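Local coordinates for protein polyisoprenyl-teichoic acid--peptidoglycan teichoic acid transferase TagV (Bacillus subtilis, PDB 6UF3) that belongs to the LytR-CpsA-Psr family of bacterial transferases and folds as helices packed around a central mixed beta-sheet, at residues T32-P35 with K36-T39; R50-L53 with A54-T58; Q209-S212 with G213-S216. One frame throughout, in Å; residues are numbered along the deposited sequence.

Contact 1 (T32-P35 with K36-T39)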
loop_
_atom_site.group_PDB
_atom_site.type_symbol
_atom_site.label_atom_id
_atom_site.label_comp_id
_atom_site.label_asym_id
_atom_site.label_seq_id
_atom_site.Cartn_x
_atom_site.Cartn_y
_atom_site.Cartn_z
ATOM N N THR A 32 8.692 -1.142 -5.378
ATOM C CA THR A 32 9.448 -1.413 -6.592
ATOM C C THR A 32 10.366 -2.607 -6.337
ATOM O O THR A 32 10.875 -2.783 -5.229
ATOM C CB THR A 32 10.245 -0.187 -7.075
ATOM O OG1 THR A 32 11.095 0.297 -6.029
ATOM C CG2 THR A 32 9.295 0.948 -7.470
ATOM N N LEU A 33 10.534 -3.444 -7.349
ATOM C CA LEU A 33 11.255 -4.706 -7.206
ATOM C C LEU A 33 12.289 -4.829 -8.314
ATOM O O LEU A 33 12.012 -4.534 -9.484
ATOM C CB LEU A 33 10.284 -5.904 -7.245
ATOM C CG LEU A 33 9.193 -5.999 -6.169
ATOM C CD1 LEU A 33 7.897 -5.304 -6.623
ATOM C CD2 LEU A 33 8.900 -7.442 -5.821
ATOM N N ASP A 34 13.498 -5.257 -7.933
ATOM C CA ASP A 34 14.552 -5.587 -8.885
ATOM C C ASP A 34 14.859 -7.058 -8.643
ATOM O O ASP A 34 15.700 -7.399 -7.783
ATOM C CB ASP A 34 15.775 -4.693 -8.691
ATOM C CG ASP A 34 16.851 -4.933 -9.731
ATOM O OD1 ASP A 34 16.670 -5.806 -10.606
ATOM O OD2 ASP A 34 17.895 -4.251 -9.660
ATOM N N PRO A 35 14.151 -7.968 -9.329
ATOM C CA PRO A 35 14.303 -9.400 -9.020
ATOM C C PRO A 35 15.664 -9.961 -9.364
ATOM O O PRO A 35 16.130 -10.889 -8.684
ATOM C CB PRO A 35 13.199 -10.064 -9.859
ATOM C CG PRO A 35 12.171 -8.997 -10.053
ATOM C CD PRO A 35 12.972 -7.710 -10.181
ATOM N N LYS A 36 16.318 -9.444 -10.407
ATOM C CA LYS A 36 17.650 -9.938 -10.739
ATOM C C LYS A 36 18.616 -9.756 -9.577
ATOM O O LYS A 36 19.539 -10.556 -9.412
ATOM C CB LYS A 36 18.178 -9.231 -11.989
ATOM C CG LYS A 36 17.820 -9.942 -13.287
ATOM C CD LYS A 36 17.806 -8.980 -14.466
ATOM C CE LYS A 36 17.182 -9.617 -15.700
ATOM N NZ LYS A 36 16.512 -8.600 -16.565
ATOM N N ASN A 37 18.406 -8.725 -8.759
ATOM C CA ASN A 37 19.260 -8.416 -7.620
ATOM C C ASN A 37 18.593 -8.683 -6.280
ATOM O O ASN A 37 19.182 -8.372 -5.240
ATOM C CB ASN A 37 19.703 -6.947 -7.687
ATOM C CG ASN A 37 20.675 -6.691 -8.814
ATOM O OD1 ASN A 37 21.651 -7.423 -8.973
ATOM N ND2 ASN A 37 20.418 -5.658 -9.604
ATOM N N LYS A 38 17.370 -9.219 -6.278
ATOM C CA LYS A 38 16.624 -9.522 -5.057
ATOM C C LYS A 38 16.499 -8.297 -4.152
ATOM O O LYS A 38 16.711 -8.378 -2.939
ATOM C CB LYS A 38 17.265 -10.690 -4.292
ATOM C CG LYS A 38 17.246 -12.004 -5.030
ATOM C CD LYS A 38 18.189 -13.000 -4.368
ATOM C CE LYS A 38 17.563 -14.375 -4.230
ATOM N NZ LYS A 38 16.959 -14.860 -5.508
ATOM N N THR A 39 16.138 -7.148 -4.739
ATOM C CA THR A 39 15.977 -5.947 -3.925
ATOM C C THR A 39 14.566 -5.389 -4.061
ATOM O O THR A 39 13.851 -5.688 -5.023
ATOM C CB THR A 39 16.997 -4.856 -4.293
ATOM O OG1 THR A 39 16.868 -4.516 -5.677
ATOM C CG2 THR A 39 18.426 -5.349 -4.019
HETATM O O HOH W 1 18.773 -3.300 -7.117
HETATM O O HOH W 2 17.870 -12.792 -9.113
#
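D34 and T39 form an antiparallel hydrogen-bonded pair at the end of a tight beta hairpin, which carries a G1 bulge: K38 and T39 both face D34. D34 N gives a nearly straight bond to T39 O (3.0 Å), and T39 N returns one to D34 O (3.1 Å). That same carbonyl oxygen also takes N37 N, and the two donors come in above opposite faces of its plane. Within the loop K38 N reaches P35 O at 3.2 Å, closing the turn, and K38 itself sits at positive phi (54°), as the first residue of such a bulge does.

The side chains add a second tie. N37 ND2 meets D34 OD2 at 2.9 Å, with the oxygen close to the plane of the amide but the nitrogen well above the plane of the carboxylate; the two flat groups are turned 80° apart. D34 CG lies anti to the backbone N (chi1 -176°), beside its carbonyl carbon, which puts the carboxylate on the side of N37. A water joins D34 OD2 to T39 OG1, and that hydroxyl is also hydrogen-bonded to H256 of helix 243-257. Beyond the bulge, K38 NZ runs on to bond to I210 O, at the end of helix 201-210.

Contact 2 (R50-L53 with A54-T58)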
loop_
_atom_site.group_PDB
_atom_site.type_symbol
_atom_site.label_atom_id
_atom_site.label_comp_id
_atom_site.label_asym_id
_atom_site.label_seq_id
_atom_site.Cartn_x
_atom_site.Cartn_y
_atom_site.Cartn_z
ATOM N N ARG A 50 -1.590 16.538 -1.833
ATOM C CA ARG A 50 -2.156 17.462 -2.817
ATOM C C ARG A 50 -1.492 17.237 -4.176
ATOM O O ARG A 50 -0.292 17.486 -4.342
ATOM C CB ARG A 50 -1.977 18.897 -2.333
ATOM C CG ARG A 50 -2.632 19.968 -3.215
ATOM C CD ARG A 50 -2.727 21.269 -2.435
ATOM N NE ARG A 50 -3.106 22.423 -3.262
ATOM C CZ ARG A 50 -2.242 23.299 -3.763
ATOM N NH1 ARG A 50 -0.942 23.166 -3.529
ATOM N NH2 ARG A 50 -2.670 24.318 -4.499
ATOM N N VAL A 51 -2.270 16.774 -5.161
ATOM C CA VAL A 51 -1.744 16.362 -6.459
ATOM C C VAL A 51 -2.730 16.760 -7.548
ATOM O O VAL A 51 -3.916 16.985 -7.294
ATOM C CB VAL A 51 -1.494 14.836 -6.558
ATOM C CG1 VAL A 51 -0.511 14.369 -5.489
ATOM C CG2 VAL A 51 -2.819 14.075 -6.470
ATOM N N GLN A 52 -2.227 16.821 -8.778
ATOM C CA GLN A 52 -3.090 16.930 -9.948
ATOM C C GLN A 52 -3.573 15.540 -10.341
ATOM O O GLN A 52 -2.770 14.621 -10.514
ATOM C CB GLN A 52 -2.356 17.588 -11.115
ATOM C CG GLN A 52 -3.271 17.989 -12.269
ATOM C CD GLN A 52 -4.053 19.265 -11.986
ATOM O OE1 GLN A 52 -3.541 20.206 -11.378
ATOM N NE2 GLN A 52 -5.302 19.300 -12.433
ATOM N N LEU A 53 -4.889 15.378 -10.471
ATOM C CA LEU A 53 -5.410 14.087 -10.903
ATOM C C LEU A 53 -5.016 13.832 -12.350
ATOM O O LEU A 53 -5.011 14.749 -13.171
ATOM C CB LEU A 53 -6.937 14.056 -10.775
ATOM C CG LEU A 53 -7.463 14.174 -9.346
ATOM C CD1 LEU A 53 -8.979 14.018 -9.309
ATOM C CD2 LEU A 53 -6.782 13.160 -8.448
ATOM N N ALA A 54 -4.699 12.580 -12.668
ATOM C CA ALA A 54 -4.318 12.257 -14.035
ATOM C C ALA A 54 -5.421 12.655 -15.003
ATOM O O ALA A 54 -6.601 12.384 -14.760
ATOM C CB ALA A 54 -4.024 10.764 -14.152
ATOM N N GLY A 55 -5.037 13.322 -16.093
ATOM C CA GLY A 55 -5.984 13.723 -17.106
ATOM C C GLY A 55 -6.741 14.997 -16.811
ATOM O O GLY A 55 -7.555 15.421 -17.645
ATOM N N ASP A 56 -6.514 15.622 -15.655
ATOM C CA ASP A 56 -7.224 16.844 -15.280
ATOM C C ASP A 56 -6.331 18.039 -15.601
ATOM O O ASP A 56 -5.683 18.624 -14.733
ATOM C CB ASP A 56 -7.616 16.810 -13.809
ATOM C CG ASP A 56 -8.477 17.987 -13.411
ATOM O OD1 ASP A 56 -8.999 18.667 -14.320
ATOM O OD2 ASP A 56 -8.636 18.224 -12.195
ATOM N N THR A 57 -6.323 18.416 -16.880
ATOM C CA THR A 57 -5.419 19.468 -17.333
ATOM C C THR A 57 -5.919 20.857 -16.952
ATOM O O THR A 57 -5.112 21.751 -16.675
ATOM C CB THR A 57 -5.226 19.375 -18.845
ATOM O OG1 THR A 57 -6.498 19.493 -19.492
ATOM C CG2 THR A 57 -4.593 18.042 -19.217
ATOM N N THR A 58 -7.233 21.067 -16.937
ATOM C CA THR A 58 -7.789 22.381 -16.641
ATOM C C THR A 58 -8.230 22.524 -15.188
ATOM O O THR A 58 -8.776 23.566 -14.818
ATOM C CB THR A 58 -8.966 22.695 -17.579
ATOM O OG1 THR A 58 -9.966 21.671 -17.491
ATOM C CG2 THR A 58 -8.490 22.809 -19.021
HETATM O O HOH W 3 -6.798 17.551 -10.332
#
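L53 and D56 are the ends of a type II beta turn, closed by D56 N bonding to L53 O at 3.0 Å, with A54 and G55 at its corners and G55 at the positive phi (82°) that the third position of this turn needs. On the side-chain level, D56 turns its side chain toward Q52, past the open end of the turn; its CB lies 3.4 Å from L53 O and 4.2 Å from L53 CB. With CG anti to the backbone N (chi1 -174°), the carboxylate lies on the side of Q52 and L53 N, where a single water bridges the gap. That water accepts from L53 N at 2.9 Å and donates to D56 OD2 at 2.7 Å.

Q52 bends at its second torsion and brings its amide across D56 at about a right angle, the amide and carboxylate planes 60° apart. Its NE2 is modelled only 2.4 Å from D56 O, too close to be taken at face value, so the details of that approach are doubtful; NE2 also bonds to G59 O, further along the same loop. Against the body of the protein, A54 N is held by T79 OG1 of helix 72-84, and the L53 side chain touches E75 of that helix.

An otherwise apolar turn thus has its polar groups, D56, the Q52 amide and the water, gathered at its open end: one direct backbone bond closes it, and the water lets the D56 carboxylate serve L53 N, a backbone donor it does not meet directly.

Contact 3 (Q209-S212 with G213-S216)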
loop_
_atom_site.group_PDB
_atom_site.type_symbol
_atom_site.label_atom_id
_atom_site.label_comp_id
_atom_site.label_asym_id
_atom_site.label_seq_id
_atom_site.Cartn_x
_atom_site.Cartn_y
_atom_site.Cartn_z
ATOM N N GLN A 209 9.483 -17.410 -4.809
ATOM C CA GLN A 209 10.713 -18.178 -4.954
ATOM C C GLN A 209 11.927 -17.263 -5.063
ATOM O O GLN A 209 12.983 -17.555 -4.492
ATOM C CB GLN A 209 10.615 -19.111 -6.163
ATOM C CG GLN A 209 11.745 -20.120 -6.231
ATOM C CD GLN A 209 12.997 -19.537 -6.860
ATOM O OE1 GLN A 209 12.911 -18.632 -7.692
ATOM N NE2 GLN A 209 14.166 -20.056 -6.471
ATOM N N ILE A 210 11.795 -16.143 -5.777
ATOM C CA ILE A 210 12.938 -15.255 -5.963
ATOM C C ILE A 210 13.339 -14.611 -4.645
ATOM O O ILE A 210 14.530 -14.491 -4.331
ATOM C CB ILE A 210 12.606 -14.190 -7.025
ATOM C CG1 ILE A 210 12.526 -14.825 -8.415
ATOM C CG2 ILE A 210 13.644 -13.066 -7.002
ATOM C CD1 ILE A 210 11.816 -13.940 -9.432
ATOM N N TYR A 211 12.360 -14.175 -3.859
ATOM C CA TYR A 211 12.616 -13.496 -2.600
ATOM C C TYR A 211 12.591 -14.456 -1.414
ATOM O O TYR A 211 12.430 -14.022 -0.272
ATOM C CB TYR A 211 11.610 -12.354 -2.425
ATOM C CG TYR A 211 11.929 -11.208 -3.363
ATOM C CD1 TYR A 211 12.852 -10.240 -3.004
ATOM C CD2 TYR A 211 11.326 -11.112 -4.619
ATOM C CE1 TYR A 211 13.169 -9.193 -3.861
ATOM C CE2 TYR A 211 11.628 -10.060 -5.484
ATOM C CZ TYR A 211 12.550 -9.105 -5.093
ATOM O OH TYR A 211 12.886 -8.056 -5.923
ATOM N N SER A 212 12.717 -15.755 -1.669
ATOM C CA SER A 212 12.835 -16.704 -0.575
ATOM C C SER A 212 14.058 -16.357 0.261
ATOM O O SER A 212 15.162 -16.213 -0.267
ATOM C CB SER A 212 12.949 -18.129 -1.113
ATOM O OG SER A 212 13.123 -19.046 -0.049
ATOM N N GLY A 213 13.853 -16.195 1.566
ATOM C CA GLY A 213 14.928 -15.812 2.458
ATOM C C GLY A 213 15.125 -14.320 2.593
ATOM O O GLY A 213 15.951 -13.887 3.401
ATOM N N PHE A 214 14.396 -13.517 1.823
ATOM C CA PHE A 214 14.419 -12.078 1.981
ATOM C C PHE A 214 13.795 -11.703 3.326
ATOM O O PHE A 214 13.200 -12.534 4.019
ATOM C CB PHE A 214 13.680 -11.452 0.799
ATOM C CG PHE A 214 13.737 -9.949 0.720
ATOM C CD1 PHE A 214 14.877 -9.289 0.303
ATOM C CD2 PHE A 214 12.600 -9.205 0.994
ATOM C CE1 PHE A 214 14.891 -7.893 0.207
ATOM C CE2 PHE A 214 12.606 -7.821 0.896
ATOM C CZ PHE A 214 13.744 -7.170 0.496
ATOM N N THR A 215 13.935 -10.435 3.701
ATOM C CA THR A 215 13.386 -9.972 4.964
ATOM C C THR A 215 13.079 -8.488 4.829
ATOM O O THR A 215 13.800 -7.763 4.135
ATOM C CB THR A 215 14.354 -10.248 6.125
ATOM O OG1 THR A 215 13.693 -10.027 7.376
ATOM C CG2 THR A 215 15.591 -9.360 6.030
ATOM N N SER A 216 11.987 -8.046 5.468
ATOM C CA SER A 216 11.512 -6.689 5.243
ATOM C C SER A 216 12.489 -5.636 5.744
ATOM O O SER A 216 12.423 -4.487 5.281
ATOM C CB SER A 216 10.133 -6.485 5.889
ATOM O OG SER A 216 10.196 -6.538 7.300
#
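Y211 and F214 make a T-shaped (edge-to-face) aromatic pair. The ring of Y211 comes in edge-on, and its CD1 stands over one face of the F214 ring, 3.8 Å from F214 CG and shifted toward the rim instead of the middle. The ring centroids are 5.3 Å apart and the planes meet at 78°. Although the rings are nearly perpendicular, the two side chains run side by side in the same direction, and their CB atoms are 3.9 Å apart.

What brings them together is a type II beta turn from Y211 to F214, just where the chain leaves helix 201-210. F214 N bonds to Y211 O at 2.9 Å, and F214 CB sits 3.1 Å from that same oxygen. From there the ring of F214, with CG anti to its backbone N (chi1 -173°), runs alongside the tyrosine. The two corners of the turn are S212 and G213. G213 takes a positive phi of 88°, where a side chain would run into the carbonyl oxygen of S212, so the absence of one is what makes this sharp reversal possible.

The pair lies among strand 39-44, helix 158-177 and the loop before strand 220-222. Both rings touch M40 on strand 39-44, and the hydroxyl of Y211 reaches over to bond to the backbone oxygen of T39. F214 also packs on S176, near the end of helix 158-177, and on I219 just before strand 220-222, while G213 is joined to S176 by a backbone hydrogen bond.

In the fold
Going from the N terminus, contact 1 closes the hairpin between strands 25-34 and 39-44 of the central mixed sheet, contact 2 then closes a turn in the loop between strands 50-51 and 62-63, and contact 3 turns the chain out of helix 201-210 on its way to strand 220-222. All three are local and follow one another in series; none nests in or crosses another. Contacts 1 and 3 nevertheless meet in space, their centres about 10 Å apart, so the hairpin and the end of the helix are joined although far apart in sequence. Contact 2 lies well away, across the chain's centre from contact 3, beside helix 72-84.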